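Local coordinates for protein nucleoside kinase (Methanococcus jannaschii, PDB 2C49) that phosphorylates a broad range of nucleosides, most actively inosine, guanosine and cytidine, to their monophosphates, preferring ATP as phosphate donor and using magnesium or manganese, at residues V11-L16 and I136-P141; N155-D160 and H179-F184; P127-E132 and K149-N154; Y18-E23 and W100-K105. One frame throughout, in Å; residues are numbered along the deposited sequence.

Interaction 1: V11-L16 and I136-P141; sequences VGHTAL and IATGDP. With ADN (adenosine), chain C.
The imidazole of H13 is met at CD2 by T138 OG1, 3.2 Å away, and by adenosine C2, 3.4 Å from the same CD2, while NE2 of H13 sits 3.5 Å from G139 CA. Beyond the two segments, F113 meets the same ring at an inclined angle and W115 packs edge-to-face with it. CG of H13 stands anti to the carbonyl carbon (chi1 -61°), which sets the ring beside T138, with CD2 facing OG1 and the adenine; the two side chains cross at about a right angle. D164 OD2 ties both sides together, bonding H13 NE2 and G139 N. This is the seam of a PfkB-family kinase where the central sheet gives way to the lid: V11 bridges I136 in parallel, and A137 N donates to V11 O over 2.8 Å, almost perfectly straight at 178°. A leucine here has no ring nitrogen for D164, whose OD2 would probably keep only the G139 N bond of the two named, and the flat contact at adenosine C2 is likely to be lost. G12 and G139 both have backbone angles that call for glycine, letting CA of G12 come 3.5 Å from A137 O. Farther on, OD2 of D140 caps helix 141-151 through F143 N.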
# COMPACT_ATOMS: atom_id res chain seq x y z
N VAL A 11 25.14 -2.00 -1.89
CA VAL A 11 24.75 -1.66 -0.52
C VAL A 11 23.55 -0.79 -0.59
O VAL A 11 23.55 0.19 -1.33
CB VAL A 11 25.86 -0.88 0.20
CG1 VAL A 11 25.45 -0.58 1.68
CG2 VAL A 11 27.19 -1.66 0.18
N GLY A 12 22.52 -1.11 0.22
CA GLY A 12 21.30 -0.29 0.23
C GLY A 12 20.07 -1.20 0.30
O GLY A 12 20.17 -2.43 0.52
N HIS A 13 18.92 -0.62 0.04
CA HIS A 13 17.67 -1.33 0.26
C HIS A 13 17.40 -2.50 -0.67
O HIS A 13 17.62 -2.40 -1.89
CB HIS A 13 16.49 -0.37 0.08
CG HIS A 13 16.50 0.79 1.02
ND1 HIS A 13 16.40 0.66 2.39
CD2 HIS A 13 16.56 2.13 0.77
CE1 HIS A 13 16.40 1.86 2.94
NE2 HIS A 13 16.53 2.76 1.98
N THR A 14 16.89 -3.56 -0.06
CA THR A 14 16.09 -4.57 -0.69
C THR A 14 14.63 -4.35 -0.25
O THR A 14 14.35 -4.16 0.93
CB THR A 14 16.57 -5.95 -0.22
OG1 THR A 14 17.93 -6.11 -0.67
CG2 THR A 14 15.80 -7.09 -0.98
N ALA A 15 13.70 -4.38 -1.19
CA ALA A 15 12.33 -3.94 -0.87
C ALA A 15 11.31 -4.66 -1.72
O ALA A 15 11.67 -5.19 -2.76
CB ALA A 15 12.20 -2.41 -1.08
N LEU A 16 10.05 -4.68 -1.27
CA LEU A 16 8.91 -5.11 -2.07
C LEU A 16 8.14 -3.85 -2.52
O LEU A 16 7.86 -2.95 -1.74
CB LEU A 16 7.97 -6.08 -1.32
CG LEU A 16 8.64 -7.42 -1.01
CD1 LEU A 16 7.88 -8.24 -0.02
CD2 LEU A 16 8.93 -8.21 -2.33
N ILE A 136 26.86 2.06 -3.73
CA ILE A 136 25.98 2.39 -2.64
C ILE A 136 24.71 2.99 -3.29
O ILE A 136 24.78 4.05 -3.93
CB ILE A 136 26.74 3.39 -1.72
CG1 ILE A 136 27.99 2.67 -1.16
CG2 ILE A 136 25.79 3.98 -0.62
CD1 ILE A 136 29.00 3.60 -0.49
N ALA A 137 23.58 2.30 -3.13
CA ALA A 137 22.35 2.60 -3.91
C ALA A 137 21.21 2.81 -2.99
O ALA A 137 20.63 1.82 -2.52
CB ALA A 137 22.04 1.46 -4.88
N THR A 138 20.90 4.09 -2.68
CA THR A 138 19.98 4.49 -1.60
C THR A 138 20.50 4.01 -0.25
O THR A 138 21.67 3.56 -0.14
CB THR A 138 18.48 4.00 -1.81
OG1 THR A 138 18.42 2.57 -1.79
CG2 THR A 138 17.96 4.37 -3.23
N GLY A 139 19.64 4.15 0.76
CA GLY A 139 19.85 3.71 2.12
C GLY A 139 20.24 4.79 3.10
O GLY A 139 20.14 6.02 2.85
N ASP A 140 20.70 4.32 4.24
CA ASP A 140 20.99 5.14 5.39
C ASP A 140 22.27 5.96 5.23
O ASP A 140 23.32 5.40 4.97
CB ASP A 140 21.07 4.24 6.62
CG ASP A 140 21.50 4.98 7.87
OD1 ASP A 140 20.64 5.64 8.46
OD2 ASP A 140 22.66 4.93 8.34
N PRO A 141 22.17 7.29 5.35
CA PRO A 141 23.31 8.19 5.16
C PRO A 141 24.55 7.87 6.00
O PRO A 141 25.61 7.85 5.42
CB PRO A 141 22.73 9.56 5.57
CG PRO A 141 21.30 9.42 5.10
CD PRO A 141 20.92 8.04 5.60
O5' ADN C . 15.15 2.73 -7.84
C5' ADN C . 13.85 2.16 -7.90
C4' ADN C . 13.61 1.51 -6.53
O4' ADN C . 13.74 2.44 -5.45
C3' ADN C . 12.39 0.61 -6.25
O3' ADN C . 12.59 -0.79 -6.42
C2' ADN C . 11.92 0.96 -4.82
O2' ADN C . 12.04 -0.11 -3.88
C1' ADN C . 12.89 2.05 -4.37
N9 ADN C . 12.33 3.21 -3.71
C8 ADN C . 11.21 3.90 -4.03
N7 ADN C . 11.06 4.96 -3.18
C5 ADN C . 12.10 4.96 -2.34
C6 ADN C . 12.64 5.70 -1.20
N6 ADN C . 11.97 6.77 -0.80
N1 ADN C . 13.78 5.32 -0.58
C2 ADN C . 14.51 4.25 -0.98
N3 ADN C . 14.13 3.50 -2.03
C4 ADN C . 12.90 3.82 -2.71

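Interaction 2: N155-D160 and H179-F184; sequences NLVSFD and HTNFLF
F159 and L183 extend side by side in the same direction, both with CG anti to the backbone N (chi1 -180° and -174°), which brings F159 CD2 to 3.5 Å from L183 CD1. T180 crosses F159 at about a right angle: its OG1 and CG2 both rest against F159 CB, and that OG1 is bonded to the carbonyl of I176. On the other face of the sheet, S158 and F182 form a pair. L156 sets its CD1 3.9 Å from F182 CZ, while its other methyl, CD2, packs on N181. The S158 oxygen lies at the edge of the F184 ring, S158 OG 3.3 Å from F184 CE1, and is hydrogen-bonded to H135. V157 spreads both methyls around H179 O, the nearer being CG1 at 3.4 Å from that oxygen. D160 crosses F184 at about a right angle; its OD1 lies near F184 O, two acceptors with no bond between them, whereas OD2 forms a salt bridge with R250, the probable transition-state stabiliser.

The backbones are locked in parallel register. V157 O takes two donors, N181 N at 2.9 Å and the straighter F182 N at 3.0 Å; F159 then donates to F182 O and accepts from F184 N. The strands run only 12° apart, and helix 170-177 links them: a beta-alpha-beta crossover of the central sheet, whose D160 end adjoins the magnesium and the active site.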
# COMPACT_ATOMS: atom_id res chain seq x y z
N ASN A 155 38.64 -0.29 -2.78
CA ASN A 155 37.64 -0.57 -3.79
C ASN A 155 37.18 0.74 -4.43
O ASN A 155 37.22 1.80 -3.80
CB ASN A 155 36.40 -1.28 -3.20
CG ASN A 155 36.74 -2.08 -1.97
OD1 ASN A 155 36.79 -1.51 -0.88
ND2 ASN A 155 37.01 -3.39 -2.13
N LEU A 156 36.77 0.65 -5.68
CA LEU A 156 36.12 1.78 -6.36
C LEU A 156 34.77 1.96 -5.74
O LEU A 156 34.08 1.00 -5.50
CB LEU A 156 35.90 1.50 -7.85
CG LEU A 156 36.97 1.89 -8.89
CD1 LEU A 156 36.30 2.32 -10.25
CD2 LEU A 156 37.95 2.96 -8.40
N VAL A 157 34.44 3.20 -5.43
CA VAL A 157 33.19 3.51 -4.77
C VAL A 157 32.26 4.17 -5.77
O VAL A 157 32.60 5.18 -6.34
CB VAL A 157 33.36 4.51 -3.60
CG1 VAL A 157 32.01 4.99 -3.11
CG2 VAL A 157 34.18 3.88 -2.47
N SER A 158 31.10 3.57 -5.98
CA SER A 158 30.06 4.23 -6.77
C SER A 158 28.96 4.60 -5.81
O SER A 158 28.64 3.83 -4.88
CB SER A 158 29.54 3.19 -7.80
OG SER A 158 28.34 3.66 -8.37
N PHE A 159 28.36 5.76 -5.99
CA PHE A 159 27.39 6.29 -5.04
C PHE A 159 26.18 6.86 -5.79
O PHE A 159 26.35 7.67 -6.70
CB PHE A 159 28.03 7.43 -4.23
CG PHE A 159 27.12 8.05 -3.22
CD1 PHE A 159 26.26 7.27 -2.44
CD2 PHE A 159 27.18 9.42 -2.99
CE1 PHE A 159 25.42 7.89 -1.45
CE2 PHE A 159 26.34 10.04 -2.03
CZ PHE A 159 25.47 9.26 -1.25
N ASP A 160 24.99 6.43 -5.39
CA ASP A 160 23.74 6.86 -5.98
C ASP A 160 22.72 6.99 -4.84
O ASP A 160 21.99 6.03 -4.51
CB ASP A 160 23.29 5.80 -6.99
CG ASP A 160 21.96 6.12 -7.64
OD1 ASP A 160 21.43 7.26 -7.48
OD2 ASP A 160 21.38 5.27 -8.37
N HIS A 179 34.56 10.75 -0.81
CA HIS A 179 34.99 9.35 -0.80
C HIS A 179 34.32 8.54 -1.90
O HIS A 179 34.10 7.34 -1.73
CB HIS A 179 34.68 8.75 0.55
CG HIS A 179 35.49 9.37 1.63
ND1 HIS A 179 36.69 8.84 2.05
CD2 HIS A 179 35.31 10.51 2.32
CE1 HIS A 179 37.19 9.61 3.00
NE2 HIS A 179 36.38 10.64 3.18
N THR A 180 34.07 9.19 -3.03
CA THR A 180 33.31 8.60 -4.14
C THR A 180 34.10 8.71 -5.43
O THR A 180 34.67 9.74 -5.74
CB THR A 180 32.00 9.36 -4.34
OG1 THR A 180 31.14 9.07 -3.23
CG2 THR A 180 31.21 8.86 -5.61
N ASN A 181 34.11 7.62 -6.19
CA ASN A 181 34.73 7.65 -7.50
C ASN A 181 33.72 7.96 -8.57
O ASN A 181 33.93 8.91 -9.35
CB ASN A 181 35.46 6.31 -7.80
CG ASN A 181 36.66 6.12 -6.89
OD1 ASN A 181 37.77 6.70 -7.11
ND2 ASN A 181 36.47 5.30 -5.86
N PHE A 182 32.62 7.19 -8.58
CA PHE A 182 31.51 7.40 -9.54
C PHE A 182 30.29 7.86 -8.81
O PHE A 182 29.79 7.15 -7.98
CB PHE A 182 31.12 6.13 -10.31
CG PHE A 182 32.22 5.55 -11.20
CD1 PHE A 182 33.30 6.34 -11.62
CD2 PHE A 182 32.16 4.23 -11.61
CE1 PHE A 182 34.32 5.80 -12.43
CE2 PHE A 182 33.18 3.66 -12.43
CZ PHE A 182 34.25 4.44 -12.83
N LEU A 183 29.78 9.04 -9.16
CA LEU A 183 28.58 9.60 -8.58
C LEU A 183 27.47 9.61 -9.65
O LEU A 183 27.63 10.23 -10.71
CB LEU A 183 28.87 11.09 -8.17
CG LEU A 183 27.78 11.84 -7.40
CD1 LEU A 183 27.41 11.06 -6.11
CD2 LEU A 183 28.21 13.30 -7.02
N PHE A 184 26.35 8.94 -9.35
CA PHE A 184 25.19 8.86 -10.24
C PHE A 184 24.02 9.60 -9.58
O PHE A 184 23.71 9.37 -8.41
CB PHE A 184 24.73 7.40 -10.42
CG PHE A 184 25.71 6.51 -11.20
CD1 PHE A 184 26.74 5.84 -10.55
CD2 PHE A 184 25.54 6.33 -12.57
CE1 PHE A 184 27.61 4.98 -11.27
CE2 PHE A 184 26.38 5.47 -13.31
CZ PHE A 184 27.44 4.79 -12.65

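Interaction 3: P127-E132 and K149-N154; sequences PNFNTE and KKAYGN
F129 and K150 meet where a beta-alpha-beta unit begins and its helix ends: the approach to strand 131-137 packs on the last turn of helix 141-151, before the chain returns as strand 156-160. It is structural packing at the end of the sheet where strand 131-137 starts, away from the annotated sites.

The apolar part belongs to the F129 ring. K150 lays its CG 3.8 Å from F129 CE2, crossing the phenylalanine side chain at a slant, and A151 CB comes 4.2 Å from F129 CD2. The side chains of V134 and T9 also touch the ring, so a largely buried ring sits between helix end and strands.

The polar part involves the far end of the lysine. K150 starts with CG anti to its backbone nitrogen (chi1 176°), then bends at chi2 and chi3, and this path carries its amino end across the N128 side chain at about a right angle, on the partly exposed edge of the contact.

Hydrogen bonds to the backbone set the frame. N154 N closes on A151 O at 2.9 Å just as the helix unwinds, and N155 ND2, just before strand 156-160, bonds to the carbonyls of both F129 and T131. P127 O is buried with no polar partner in the model: it lies 3.6 Å above one face of the F129 ring, toward its rim, and 3.4 Å from K150 CE.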
# COMPACT_ATOMS: atom_id res chain seq x y z
N PRO A 127 31.56 -4.58 6.52
CA PRO A 127 32.73 -5.47 6.52
C PRO A 127 33.80 -4.86 5.65
O PRO A 127 33.57 -3.85 4.99
CB PRO A 127 32.20 -6.75 5.85
CG PRO A 127 31.12 -6.25 4.91
CD PRO A 127 30.48 -5.05 5.63
N ASN A 128 34.97 -5.49 5.64
CA ASN A 128 35.93 -5.22 4.61
C ASN A 128 35.21 -5.68 3.32
O ASN A 128 34.31 -6.54 3.36
CB ASN A 128 37.26 -5.96 4.87
CG ASN A 128 38.16 -5.22 5.89
OD1 ASN A 128 38.78 -5.85 6.75
ND2 ASN A 128 38.23 -3.88 5.80
N PHE A 129 35.53 -5.04 2.21
CA PHE A 129 34.97 -5.40 0.92
C PHE A 129 36.13 -5.93 0.06
O PHE A 129 37.22 -5.36 0.06
CB PHE A 129 34.37 -4.17 0.23
CG PHE A 129 33.21 -3.53 0.97
CD1 PHE A 129 31.95 -4.16 0.99
CD2 PHE A 129 33.36 -2.31 1.62
CE1 PHE A 129 30.84 -3.57 1.67
CE2 PHE A 129 32.25 -1.71 2.31
CZ PHE A 129 31.00 -2.35 2.32
N ASN A 130 35.91 -7.01 -0.66
CA ASN A 130 36.96 -7.54 -1.49
C ASN A 130 36.64 -7.48 -2.97
O ASN A 130 37.23 -8.21 -3.80
CB ASN A 130 37.32 -8.96 -1.02
CG ASN A 130 37.86 -8.96 0.41
OD1 ASN A 130 37.21 -9.48 1.34
ND2 ASN A 130 39.04 -8.37 0.60
N THR A 131 35.72 -6.58 -3.29
CA THR A 131 35.21 -6.42 -4.64
C THR A 131 35.89 -5.26 -5.33
O THR A 131 36.44 -4.40 -4.68
CB THR A 131 33.71 -6.16 -4.59
OG1 THR A 131 33.44 -5.24 -3.53
CG2 THR A 131 32.96 -7.45 -4.23
N GLU A 132 35.84 -5.23 -6.65
CA GLU A 132 36.42 -4.16 -7.46
C GLU A 132 35.63 -2.87 -7.28
O GLU A 132 36.19 -1.76 -7.28
CB GLU A 132 36.45 -4.59 -8.94
CG GLU A 132 37.52 -5.66 -9.21
CD GLU A 132 37.62 -6.07 -10.67
OE1 GLU A 132 36.99 -5.38 -11.52
OE2 GLU A 132 38.32 -7.09 -10.96
N LYS A 149 33.81 5.50 3.25
CA LYS A 149 35.08 5.72 3.92
C LYS A 149 35.93 4.44 4.06
O LYS A 149 37.15 4.48 3.99
CB LYS A 149 34.87 6.38 5.29
CG LYS A 149 34.42 7.85 5.14
CD LYS A 149 34.19 8.52 6.52
CE LYS A 149 35.24 9.57 6.81
NZ LYS A 149 34.86 10.36 8.01
N LYS A 150 35.25 3.34 4.30
CA LYS A 150 35.82 2.00 4.36
C LYS A 150 36.45 1.62 3.02
O LYS A 150 37.55 1.08 2.97
CB LYS A 150 34.67 1.02 4.66
CG LYS A 150 35.03 -0.50 4.66
CD LYS A 150 36.04 -0.80 5.67
CE LYS A 150 35.48 -1.68 6.77
NZ LYS A 150 36.65 -2.06 7.55
N ALA A 151 35.72 1.86 1.94
CA ALA A 151 36.06 1.34 0.62
C ALA A 151 37.04 2.23 -0.13
O ALA A 151 37.92 1.72 -0.84
CB ALA A 151 34.76 1.18 -0.22
N TYR A 152 36.89 3.55 0.02
CA TYR A 152 37.63 4.53 -0.80
C TYR A 152 39.15 4.39 -0.78
O TYR A 152 39.77 4.31 0.28
CB TYR A 152 37.21 5.99 -0.47
CG TYR A 152 37.70 7.02 -1.44
CD1 TYR A 152 37.19 7.09 -2.74
CD2 TYR A 152 38.69 7.95 -1.06
CE1 TYR A 152 37.64 8.06 -3.64
CE2 TYR A 152 39.16 8.92 -1.96
CZ TYR A 152 38.62 8.97 -3.25
OH TYR A 152 39.06 9.92 -4.16
N GLY A 153 39.73 4.32 -1.98
CA GLY A 153 41.17 4.14 -2.17
C GLY A 153 41.56 2.66 -2.11
O GLY A 153 42.74 2.30 -2.16
N ASN A 154 40.58 1.79 -1.97
CA ASN A 154 40.82 0.33 -1.98
C ASN A 154 39.94 -0.28 -3.04
O ASN A 154 40.43 -0.73 -4.08
CB ASN A 154 40.52 -0.32 -0.60
CG ASN A 154 40.93 -1.80 -0.55
OD1 ASN A 154 41.89 -2.21 -1.21
ND2 ASN A 154 40.21 -2.60 0.24

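Interaction 4: Y18-E23 and W100-K105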
# COMPACT_ATOMS: atom_id res chain seq x y z
N TYR A 18 5.03 -1.93 -4.73
CA TYR A 18 3.76 -1.81 -5.42
C TYR A 18 3.97 -0.66 -6.42
O TYR A 18 4.55 0.37 -6.05
CB TYR A 18 2.68 -1.36 -4.43
CG TYR A 18 2.08 -2.43 -3.55
CD1 TYR A 18 2.35 -2.47 -2.18
CD2 TYR A 18 1.18 -3.38 -4.08
CE1 TYR A 18 1.75 -3.41 -1.35
CE2 TYR A 18 0.59 -4.34 -3.26
CZ TYR A 18 0.86 -4.34 -1.89
OH TYR A 18 0.27 -5.26 -1.07
N ILE A 19 3.55 -0.85 -7.67
CA ILE A 19 3.79 0.15 -8.72
C ILE A 19 2.46 0.45 -9.42
O ILE A 19 1.82 -0.48 -9.93
CB ILE A 19 4.86 -0.36 -9.72
CG1 ILE A 19 6.17 -0.81 -8.99
CG2 ILE A 19 5.13 0.65 -10.82
CD1 ILE A 19 7.17 -1.51 -9.88
N PHE A 20 2.03 1.71 -9.42
CA PHE A 20 0.71 2.10 -9.94
C PHE A 20 0.79 3.18 -11.03
O PHE A 20 1.59 4.13 -10.94
CB PHE A 20 -0.23 2.63 -8.84
CG PHE A 20 -0.24 1.83 -7.56
CD1 PHE A 20 0.61 2.16 -6.51
CD2 PHE A 20 -1.14 0.78 -7.40
CE1 PHE A 20 0.59 1.44 -5.33
CE2 PHE A 20 -1.17 0.06 -6.22
CZ PHE A 20 -0.30 0.38 -5.19
N ASN A 21 -0.06 3.00 -12.05
CA ASN A 21 -0.30 3.98 -13.10
C ASN A 21 -1.54 4.77 -12.76
O ASN A 21 -2.61 4.19 -12.46
CB ASN A 21 -0.53 3.28 -14.43
CG ASN A 21 0.74 2.78 -15.04
OD1 ASN A 21 1.40 3.52 -15.76
ND2 ASN A 21 1.09 1.53 -14.76
N VAL A 22 -1.38 6.09 -12.76
CA VAL A 22 -2.48 7.02 -12.60
C VAL A 22 -2.38 8.05 -13.73
O VAL A 22 -1.31 8.22 -14.31
CB VAL A 22 -2.52 7.68 -11.16
CG1 VAL A 22 -2.60 6.60 -10.03
CG2 VAL A 22 -1.33 8.58 -10.91
N GLU A 23 -3.49 8.70 -14.07
CA GLU A 23 -3.46 9.73 -15.08
C GLU A 23 -2.78 10.97 -14.49
O GLU A 23 -1.88 11.55 -15.10
CB GLU A 23 -4.88 10.04 -15.57
CG GLU A 23 -5.04 9.88 -17.07
CD GLU A 23 -5.36 8.45 -17.46
OE1 GLU A 23 -6.56 8.10 -17.49
OE2 GLU A 23 -4.42 7.69 -17.75
N TRP A 100 5.58 2.27 -2.32
CA TRP A 100 4.37 2.52 -3.11
C TRP A 100 4.74 3.58 -4.12
O TRP A 100 5.05 4.73 -3.76
CB TRP A 100 3.21 3.01 -2.23
CG TRP A 100 2.58 1.90 -1.47
CD1 TRP A 100 1.40 1.27 -1.76
CD2 TRP A 100 3.09 1.27 -0.28
NE1 TRP A 100 1.12 0.30 -0.82
CE2 TRP A 100 2.15 0.27 0.10
CE3 TRP A 100 4.22 1.47 0.53
CZ2 TRP A 100 2.34 -0.56 1.20
CZ3 TRP A 100 4.39 0.65 1.64
CH2 TRP A 100 3.45 -0.37 1.96
N ILE A 101 4.72 3.18 -5.39
CA ILE A 101 5.25 3.99 -6.49
C ILE A 101 4.14 4.33 -7.46
O ILE A 101 3.44 3.43 -7.97
CB ILE A 101 6.39 3.19 -7.19
CG1 ILE A 101 7.50 2.88 -6.17
CG2 ILE A 101 6.93 3.94 -8.42
CD1 ILE A 101 8.48 1.80 -6.58
N PHE A 102 3.96 5.62 -7.69
CA PHE A 102 2.89 6.10 -8.56
C PHE A 102 3.50 6.79 -9.74
O PHE A 102 4.38 7.61 -9.57
CB PHE A 102 1.95 7.04 -7.80
CG PHE A 102 1.32 6.38 -6.63
CD1 PHE A 102 2.00 6.27 -5.43
CD2 PHE A 102 0.06 5.83 -6.74
CE1 PHE A 102 1.42 5.62 -4.35
CE2 PHE A 102 -0.51 5.19 -5.67
CZ PHE A 102 0.16 5.09 -4.48
N THR A 103 3.03 6.42 -10.92
CA THR A 103 3.49 6.98 -12.17
C THR A 103 2.32 7.68 -12.88
O THR A 103 1.30 7.06 -13.15
CB THR A 103 4.03 5.85 -13.06
OG1 THR A 103 5.05 5.12 -12.36
CG2 THR A 103 4.76 6.44 -14.23
N ASP A 104 2.48 8.97 -13.18
CA ASP A 104 1.44 9.70 -13.90
C ASP A 104 1.61 9.56 -15.41
O ASP A 104 2.55 8.90 -15.87
CB ASP A 104 1.31 11.15 -13.41
CG ASP A 104 2.36 12.11 -13.99
OD1 ASP A 104 3.20 11.73 -14.84
OD2 ASP A 104 2.38 13.32 -13.65
N LYS A 105 0.70 10.19 -16.18
CA LYS A 105 0.62 10.01 -17.63
C LYS A 105 1.83 10.55 -18.39
O LYS A 105 2.09 10.16 -19.53
CB LYS A 105 -0.68 10.64 -18.18
CG LYS A 105 -0.64 12.15 -18.30
CD LYS A 105 -2.02 12.76 -18.50
CE LYS A 105 -1.95 14.28 -18.39
NZ LYS A 105 -3.28 14.87 -18.07
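Y18 and W100 are paired in a parallel ladder in which backbone donors and acceptors are met in turn. I101 N donates to Y18 O at 2.9 Å, F20 N to I101 O at 2.7 Å, T103 N to F20 O, and V22 N to T103 O, the last almost straight at 177°. Past the strand ends, K105 N reaches E23 O at 3.1 Å from well above the carbonyl plane. Side-chain polar atoms find partners outside the two segments: T103 OG1 in Q109, an ATP-binding residue, and D104 OD1 in the backbone nitrogens of D106 and N108. I19 O receives K281 NZ. These strands belong to the small lid sheet, which in this dimer packs against the second subunit, consistent with the beta-clasp of ribokinase; Y18 OH bonds to E95 of that subunit and to K39 of its own. The aromatic rings on one face lie nearly parallel but slid apart, Y18 on W100 and F20 on F102. Y18 CD1 stands 3.2 Å above one face of the W100 indole, and F20 CD1 stands 3.3 Å above a face of F102, while W100 CD1 lies in the plane of the F20 ring, at its edge. An alanine at W100 takes away the indole, which is likely to leave a gap beside Y18 and F20 and W100 of the second subunit without its edge-to-face partner.

Overall arrangement
Interactions 1, 2 and 3 share the eight-stranded central sheet. Strand 131-137 serves both 1 and 3, whose centres lie about 17 Å apart and whose segments alternate along the chain; it pairs with strand 156-160 of interaction 2 through I136 N to S158 O and I136 O to D160 N. Interaction 3 closes before interaction 2 opens, their centres about 11 Å apart, in beta-alpha-beta units that share strand 156-160. Interaction 4 lies in the lid sheet, about 30 Å from interaction 2 between centres and on the opposite side of the chain's centre. It is nested inside the loop closed by interaction 1, whose segment 11-16 leads into strand 15-21. Interaction 1 thus joins core to lid beside the bound nucleoside.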